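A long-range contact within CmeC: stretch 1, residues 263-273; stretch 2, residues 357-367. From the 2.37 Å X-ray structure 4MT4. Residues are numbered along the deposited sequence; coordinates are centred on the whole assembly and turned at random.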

ATOM      1  N   GLY B 263      -4.105 -21.179 -24.778  1.00 53.43           N
ATOM      2  CA  GLY B 263      -3.037 -20.366 -25.328  1.00 53.12           C
ATOM      3  C   GLY B 263      -3.430 -18.902 -25.275  1.00 60.22           C
ATOM      4  O   GLY B 263      -4.601 -18.581 -25.072  1.00 53.39           O
ATOM      5  N   ILE B 264      -2.462 -18.011 -25.454  1.00 48.63           N
ATOM      6  CA  ILE B 264      -2.744 -16.584 -25.372  1.00 58.74           C
ATOM      7  C   ILE B 264      -3.573 -16.129 -26.573  1.00 63.06           C
ATOM      8  O   ILE B 264      -3.412 -16.632 -27.686  1.00 63.84           O
ATOM      9  CB  ILE B 264      -1.443 -15.753 -25.269  1.00 58.71           C
ATOM     10  CG1 ILE B 264      -1.761 -14.292 -24.933  1.00 49.58           C
ATOM     11  CG2 ILE B 264      -0.610 -15.869 -26.541  1.00 51.49           C
ATOM     12  CD1 ILE B 264      -0.564 -13.497 -24.477  1.00 40.21           C
ATOM     13  N   SER B 265      -4.483 -15.191 -26.333  1.00 65.49           N
ATOM     14  CA  SER B 265      -5.358 -14.682 -27.381  1.00 62.49           C
ATOM     15  C   SER B 265      -4.622 -13.712 -28.298  1.00 61.02           C
ATOM     16  O   SER B 265      -3.635 -13.093 -27.901  1.00 58.58           O
ATOM     17  CB  SER B 265      -6.579 -13.998 -26.767  1.00 53.40           C
ATOM     18  OG  SER B 265      -7.388 -13.408 -27.767  1.00 60.18           O
ATOM     19  N   SER B 266      -5.110 -13.581 -29.528  1.00 48.34           N
ATOM     20  CA  SER B 266      -4.508 -12.671 -30.495  1.00 65.31           C
ATOM     21  C   SER B 266      -4.991 -11.243 -30.265  1.00 63.83           C
ATOM     22  O   SER B 266      -4.452 -10.293 -30.833  1.00 60.45           O
ATOM     23  CB  SER B 266      -4.827 -13.113 -31.923  1.00 51.82           C
ATOM     24  OG  SER B 266      -6.219 -13.045 -32.178  1.00 72.22           O
ATOM     25  N   THR B 267      -6.013 -11.105 -29.426  1.00 54.66           N
ATOM     26  CA  THR B 267      -6.576  -9.804 -29.088  1.00 57.87           C
ATOM     27  C   THR B 267      -6.590  -9.583 -27.578  1.00 59.59           C
ATOM     28  O   THR B 267      -7.545  -9.038 -27.031  1.00 59.16           O
ATOM     29  CB  THR B 267      -8.014  -9.655 -29.621  1.00 63.08           C
ATOM     30  OG1 THR B 267      -8.831 -10.708 -29.095  1.00 57.07           O
ATOM     31  CG2 THR B 267      -8.034  -9.719 -31.141  1.00 55.47           C
ATOM     32  N   ILE B 268      -5.522 -10.007 -26.911  1.00 52.43           N
ATOM     33  CA  ILE B 268      -5.439  -9.938 -25.455  1.00 50.69           C
ATOM     34  C   ILE B 268      -5.412  -8.490 -24.956  1.00 57.35           C
ATOM     35  O   ILE B 268      -5.829  -8.200 -23.832  1.00 45.78           O
ATOM     36  CB  ILE B 268      -4.193 -10.694 -24.934  1.00 44.66           C
ATOM     37  CG1 ILE B 268      -4.221 -10.808 -23.409  1.00 45.59           C
ATOM     38  CG2 ILE B 268      -2.913 -10.024 -25.410  1.00 46.81           C
ATOM     39  CD1 ILE B 268      -5.430 -11.539 -22.878  1.00 47.80           C
ATOM     40  N   LEU B 269      -4.937  -7.581 -25.803  1.00 48.22           N
ATOM     41  CA  LEU B 269      -4.869  -6.170 -25.447  1.00 55.48           C
ATOM     42  C   LEU B 269      -6.263  -5.566 -25.350  1.00 47.28           C
ATOM     43  O   LEU B 269      -6.489  -4.616 -24.600  1.00 48.59           O
ATOM     44  CB  LEU B 269      -4.030  -5.397 -26.466  1.00 52.02           C
ATOM     45  CG  LEU B 269      -2.559  -5.143 -26.130  1.00 53.82           C
ATOM     46  CD1 LEU B 269      -1.807  -6.445 -25.903  1.00 59.70           C
ATOM     47  CD2 LEU B 269      -1.908  -4.329 -27.235  1.00 46.01           C
ATOM     48  N   LEU B 270      -7.198  -6.128 -26.110  1.00 53.36           N
ATOM     49  CA  LEU B 270      -8.567  -5.630 -26.137  1.00 46.57           C
ATOM     50  C   LEU B 270      -9.477  -6.396 -25.183  1.00 59.60           C
ATOM     51  O   LEU B 270     -10.670  -6.112 -25.098  1.00 54.20           O
ATOM     52  CB  LEU B 270      -9.134  -5.711 -27.556  1.00 53.65           C
ATOM     53  CG  LEU B 270      -8.361  -4.985 -28.658  1.00 55.54           C
ATOM     54  CD1 LEU B 270      -8.996  -5.255 -30.015  1.00 51.37           C
ATOM     55  CD2 LEU B 270      -8.295  -3.493 -28.378  1.00 44.23           C
ATOM     56  N   GLN B 271      -8.916  -7.364 -24.465  1.00 54.76           N
ATOM     57  CA  GLN B 271      -9.729  -8.238 -23.626  1.00 54.50           C
ATOM     58  C   GLN B 271      -9.439  -8.112 -22.132  1.00 55.61           C
ATOM     59  O   GLN B 271     -10.166  -8.664 -21.309  1.00 48.26           O
ATOM     60  CB  GLN B 271      -9.547  -9.690 -24.068  1.00 48.98           C
ATOM     61  CG  GLN B 271     -10.195  -9.994 -25.408  1.00 60.72           C
ATOM     62  CD  GLN B 271      -9.820 -11.358 -25.940  1.00 50.61           C
ATOM     63  OE1 GLN B 271      -8.717 -11.847 -25.702  1.00 49.88           O
ATOM     64  NE2 GLN B 271     -10.740 -11.983 -26.666  1.00 46.21           N
ATOM     65  N   ARG B 272      -8.384  -7.384 -21.783  1.00 51.10           N
ATOM     66  CA  ARG B 272      -8.077  -7.123 -20.380  1.00 43.58           C
ATOM     67  C   ARG B 272      -8.371  -5.669 -20.013  1.00 47.45           C
ATOM     68  O   ARG B 272      -7.827  -4.749 -20.623  1.00 48.02           O
ATOM     69  CB  ARG B 272      -6.618  -7.457 -20.068  1.00 45.00           C
ATOM     70  CG  ARG B 272      -6.326  -8.949 -19.945  1.00 44.09           C
ATOM     71  CD  ARG B 272      -4.889  -9.194 -19.504  1.00 41.72           C
ATOM     72  NE  ARG B 272      -4.609  -8.590 -18.203  1.00 41.54           N
ATOM     73  CZ  ARG B 272      -4.171  -9.261 -17.144  1.00 44.56           C
ATOM     74  NH1 ARG B 272      -3.947 -10.565 -17.230  1.00 48.15           N
ATOM     75  NH2 ARG B 272      -3.947  -8.629 -16.001  1.00 34.28           N
ATOM     76  N   PRO B 273      -9.235  -5.463 -19.009  1.00 51.31           N
ATOM     77  CA  PRO B 273      -9.655  -4.130 -18.559  1.00 50.67           C
ATOM     78  C   PRO B 273      -8.495  -3.272 -18.053  1.00 45.03           C
ATOM     79  O   PRO B 273      -8.496  -2.060 -18.262  1.00 45.44           O
ATOM     80  CB  PRO B 273     -10.635  -4.437 -17.420  1.00 48.29           C
ATOM     81  CG  PRO B 273     -11.115  -5.818 -17.690  1.00 63.64           C
ATOM     82  CD  PRO B 273      -9.948  -6.535 -18.293  1.00 38.06           C
ATOM     83  N   ASN B 357       4.083   2.874 -16.903  1.00 36.83           N
ATOM     84  CA  ASN B 357       2.999   2.166 -16.233  1.00 40.84           C
ATOM     85  C   ASN B 357       2.281   1.230 -17.197  1.00 49.34           C
ATOM     86  O   ASN B 357       1.861   0.136 -16.821  1.00 45.01           O
ATOM     87  CB  ASN B 357       2.002   3.153 -15.621  1.00 37.32           C
ATOM     88  CG  ASN B 357       2.547   3.840 -14.384  1.00 42.49           C
ATOM     89  OD1 ASN B 357       3.520   3.382 -13.783  1.00 44.94           O
ATOM     90  ND2 ASN B 357       1.913   4.939 -13.989  1.00 41.99           N
ATOM     91  N   TYR B 358       2.148   1.667 -18.447  1.00 44.66           N
ATOM     92  CA  TYR B 358       1.518   0.853 -19.481  1.00 48.35           C
ATOM     93  C   TYR B 358       2.353  -0.381 -19.796  1.00 49.44           C
ATOM     94  O   TYR B 358       1.827  -1.493 -19.871  1.00 49.71           O
ATOM     95  CB  TYR B 358       1.299   1.673 -20.754  1.00 39.95           C
ATOM     96  CG  TYR B 358       0.755   0.864 -21.913  1.00 43.48           C
ATOM     97  CD1 TYR B 358      -0.607   0.629 -22.042  1.00 50.26           C
ATOM     98  CD2 TYR B 358       1.605   0.336 -22.877  1.00 48.58           C
ATOM     99  CE1 TYR B 358      -1.108  -0.110 -23.097  1.00 54.71           C
ATOM    100  CE2 TYR B 358       1.115  -0.404 -23.934  1.00 44.25           C
ATOM    101  CZ  TYR B 358      -0.242  -0.624 -24.040  1.00 61.15           C
ATOM    102  OH  TYR B 358      -0.732  -1.361 -25.095  1.00 51.60           O
ATOM    103  N   GLN B 359       3.650  -0.168 -19.991  1.00 50.77           N
ATOM    104  CA  GLN B 359       4.588  -1.250 -20.262  1.00 49.53           C
ATOM    105  C   GLN B 359       4.538  -2.295 -19.151  1.00 51.46           C
ATOM    106  O   GLN B 359       4.460  -3.493 -19.415  1.00 46.88           O
ATOM    107  CB  GLN B 359       6.009  -0.702 -20.406  1.00 45.06           C
ATOM    108  CG  GLN B 359       6.187   0.327 -21.519  1.00 59.62           C
ATOM    109  CD  GLN B 359       6.542  -0.300 -22.854  1.00 77.47           C
ATOM    110  OE1 GLN B 359       5.784  -1.103 -23.397  1.00 86.60           O
ATOM    111  NE2 GLN B 359       7.704   0.061 -23.387  1.00 65.04           N
ATOM    112  N   ASN B 360       4.565  -1.822 -17.909  1.00 44.58           N
ATOM    113  CA  ASN B 360       4.564  -2.699 -16.743  1.00 50.20           C
ATOM    114  C   ASN B 360       3.268  -3.497 -16.623  1.00 52.59           C
ATOM    115  O   ASN B 360       3.278  -4.647 -16.185  1.00 53.44           O
ATOM    116  CB  ASN B 360       4.799  -1.884 -15.469  1.00 54.65           C
ATOM    117  CG  ASN B 360       5.164  -2.751 -14.279  1.00 61.17           C
ATOM    118  OD1 ASN B 360       6.321  -3.137 -14.110  1.00 54.50           O
ATOM    119  ND2 ASN B 360       4.177  -3.057 -13.444  1.00 64.28           N
ATOM    120  N   THR B 361       2.156  -2.881 -17.012  1.00 46.36           N
ATOM    121  CA  THR B 361       0.864  -3.557 -17.020  1.00 54.79           C
ATOM    122  C   THR B 361       0.853  -4.651 -18.084  1.00 52.13           C
ATOM    123  O   THR B 361       0.277  -5.720 -17.885  1.00 46.81           O
ATOM    124  CB  THR B 361      -0.295  -2.572 -17.282  1.00 37.93           C
ATOM    125  OG1 THR B 361      -0.260  -1.520 -16.311  1.00 51.28           O
ATOM    126  CG2 THR B 361      -1.639  -3.286 -17.198  1.00 36.63           C
ATOM    127  N   LEU B 362       1.502  -4.377 -19.211  1.00 38.11           N
ATOM    128  CA  LEU B 362       1.613  -5.350 -20.291  1.00 46.55           C
ATOM    129  C   LEU B 362       2.467  -6.542 -19.871  1.00 43.36           C
ATOM    130  O   LEU B 362       2.074  -7.695 -20.056  1.00 43.75           O
ATOM    131  CB  LEU B 362       2.203  -4.700 -21.547  1.00 56.67           C
ATOM    132  CG  LEU B 362       1.273  -4.533 -22.751  1.00 60.02           C
ATOM    133  CD1 LEU B 362       2.027  -3.938 -23.930  1.00 55.60           C
ATOM    134  CD2 LEU B 362       0.638  -5.861 -23.135  1.00 59.53           C
ATOM    135  N   ILE B 363       3.635  -6.252 -19.305  1.00 39.36           N
ATOM    136  CA  ILE B 363       4.571  -7.287 -18.872  1.00 41.19           C
ATOM    137  C   ILE B 363       3.960  -8.192 -17.804  1.00 48.59           C
ATOM    138  O   ILE B 363       4.083  -9.416 -17.871  1.00 52.27           O
ATOM    139  CB  ILE B 363       5.876  -6.670 -18.320  1.00 35.57           C
ATOM    140  CG1 ILE B 363       6.566  -5.819 -19.387  1.00 48.31           C
ATOM    141  CG2 ILE B 363       6.812  -7.749 -17.801  1.00 56.50           C
ATOM    142  CD1 ILE B 363       6.678  -6.494 -20.735  1.00 47.15           C
ATOM    143  N   THR B 364       3.304  -7.579 -16.824  1.00 54.16           N
ATOM    144  CA  THR B 364       2.667  -8.310 -15.735  1.00 47.06           C
ATOM    145  C   THR B 364       1.549  -9.209 -16.250  1.00 37.92           C
ATOM    146  O   THR B 364       1.437 -10.366 -15.846  1.00 46.72           O
ATOM    147  CB  THR B 364       2.102  -7.347 -14.672  1.00 52.31           C
ATOM    148  OG1 THR B 364       3.177  -6.641 -14.041  1.00 50.28           O
ATOM    149  CG2 THR B 364       1.317  -8.110 -13.614  1.00 44.79           C
ATOM    150  N   ALA B 365       0.731  -8.672 -17.152  1.00 42.73           N
ATOM    151  CA  ALA B 365      -0.385  -9.416 -17.725  1.00 38.25           C
ATOM    152  C   ALA B 365       0.082 -10.691 -18.423  1.00 52.21           C
ATOM    153  O   ALA B 365      -0.484 -11.765 -18.216  1.00 44.89           O
ATOM    154  CB  ALA B 365      -1.158  -8.540 -18.697  1.00 40.48           C
ATOM    155  N   PHE B 366       1.118 -10.562 -19.247  1.00 44.50           N
ATOM    156  CA  PHE B 366       1.683 -11.699 -19.963  1.00 51.06           C
ATOM    157  C   PHE B 366       2.297 -12.717 -19.004  1.00 50.23           C
ATOM    158  O   PHE B 366       2.269 -13.919 -19.262  1.00 49.54           O
ATOM    159  CB  PHE B 366       2.734 -11.225 -20.970  1.00 43.68           C
ATOM    160  CG  PHE B 366       2.165 -10.840 -22.308  1.00 53.31           C
ATOM    161  CD1 PHE B 366       1.277  -9.783 -22.422  1.00 44.55           C
ATOM    162  CD2 PHE B 366       2.533 -11.525 -23.455  1.00 50.49           C
ATOM    163  CE1 PHE B 366       0.757  -9.426 -23.652  1.00 49.00           C
ATOM    164  CE2 PHE B 366       2.019 -11.171 -24.688  1.00 52.62           C
ATOM    165  CZ  PHE B 366       1.128 -10.121 -24.786  1.00 52.82           C
ATOM    166  N   GLY B 367       2.856 -12.227 -17.902  1.00 47.97           N
ATOM    167  CA  GLY B 367       3.437 -13.094 -16.897  1.00 42.79           C
ATOM    168  C   GLY B 367       2.367 -13.897 -16.186  1.00 48.17           C
ATOM    169  O   GLY B 367       2.547 -15.082 -15.906  1.00 54.18           O
TER

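This contact joins residues 263-273, which lead into a helix that begins at Pro273 with Arg272 at its N-cap, to one side of the helix 357-367. It is small, burying 304 Å² over both sides. No hydrogen bond crosses it. The two backbones stay well apart, with the closest CA pairs at 8.3 to 8.5 Å: CA of Leu269 to CA of Leu362 at 8.3 Å, and CA of Arg272 to CA of Ala365 at 8.5 Å. Side chains therefore fill the gap, and shape carries the fit.

Phe366 supplies the broadest surface. Its CA-to-CB bond points away from the first stretch, yet chi1 near -87° brings the ring back towards it. Ile264 meets this ring over one face. Its CA-to-CB bond points toward the helix, and with chi1 and chi2 both t the chain is extended, so CD1 is the part that arrives. CD1 of Ile264 lies 3.5 Å from CE2 of Phe366. The same methyl sits 3.9 Å from the centroid of the Phe366 ring, 26° off the normal, which is a CH-pi contact. Ile268 adds a second, looser touch. Its CG2 lies 4.1 Å from CZ of Phe366 and approaches the ring obliquely. The outer part of the ring is thus held by two isoleucine side chains, one close and one less so.

Leu269 is the next bump. Its CA-to-CB bond runs sideways, but the end of the side chain comes nearer the helix. Its chi1 of -97° lies between wells. The two methyls reach different neighbours. CD1 of Leu269 packs 3.7 Å from CD2 of Leu362, while CD2 of Leu269 lies 3.8 Å from OH of Tyr358. Leu362 and Tyr358 are four residues apart, one helical turn, and the forked end of Leu269 spans them. Both have CA-to-CB bonds that run sideways, and both come nearer at their ends. Leu362 also has chi1 between wells, at -111°.

Arg272 meets the smallest side chain in the contact. Its CA-to-CB bond points toward the helix, and so does that of Ala365. CZ of Arg272 lies 3.5 Å from CB of Ala365, and this methyl sits over one face of the guanidinium. The short side chain of Ala365 leaves room for the flat group to lie close to the helix. The rim of the guanidinium stays free for polar partners: NE, NH1 and NH2 are all hydrogen-bonded to residues just outside the stretches.

Each stretch is also braced from within. OG of Ser265 donates to OE1 of Gln271 at 2.9 Å and accepts from N of Thr267 at 3.2 Å. These bonds tie the first stretch together away from the helix. In the helix, OG1 of Thr361 donates to O of Asn357 at 2.7 Å, and OG1 of Thr364 to O of Asn360 at 2.9 Å. Both threonines thus turn their hydroxyls back to their own backbone.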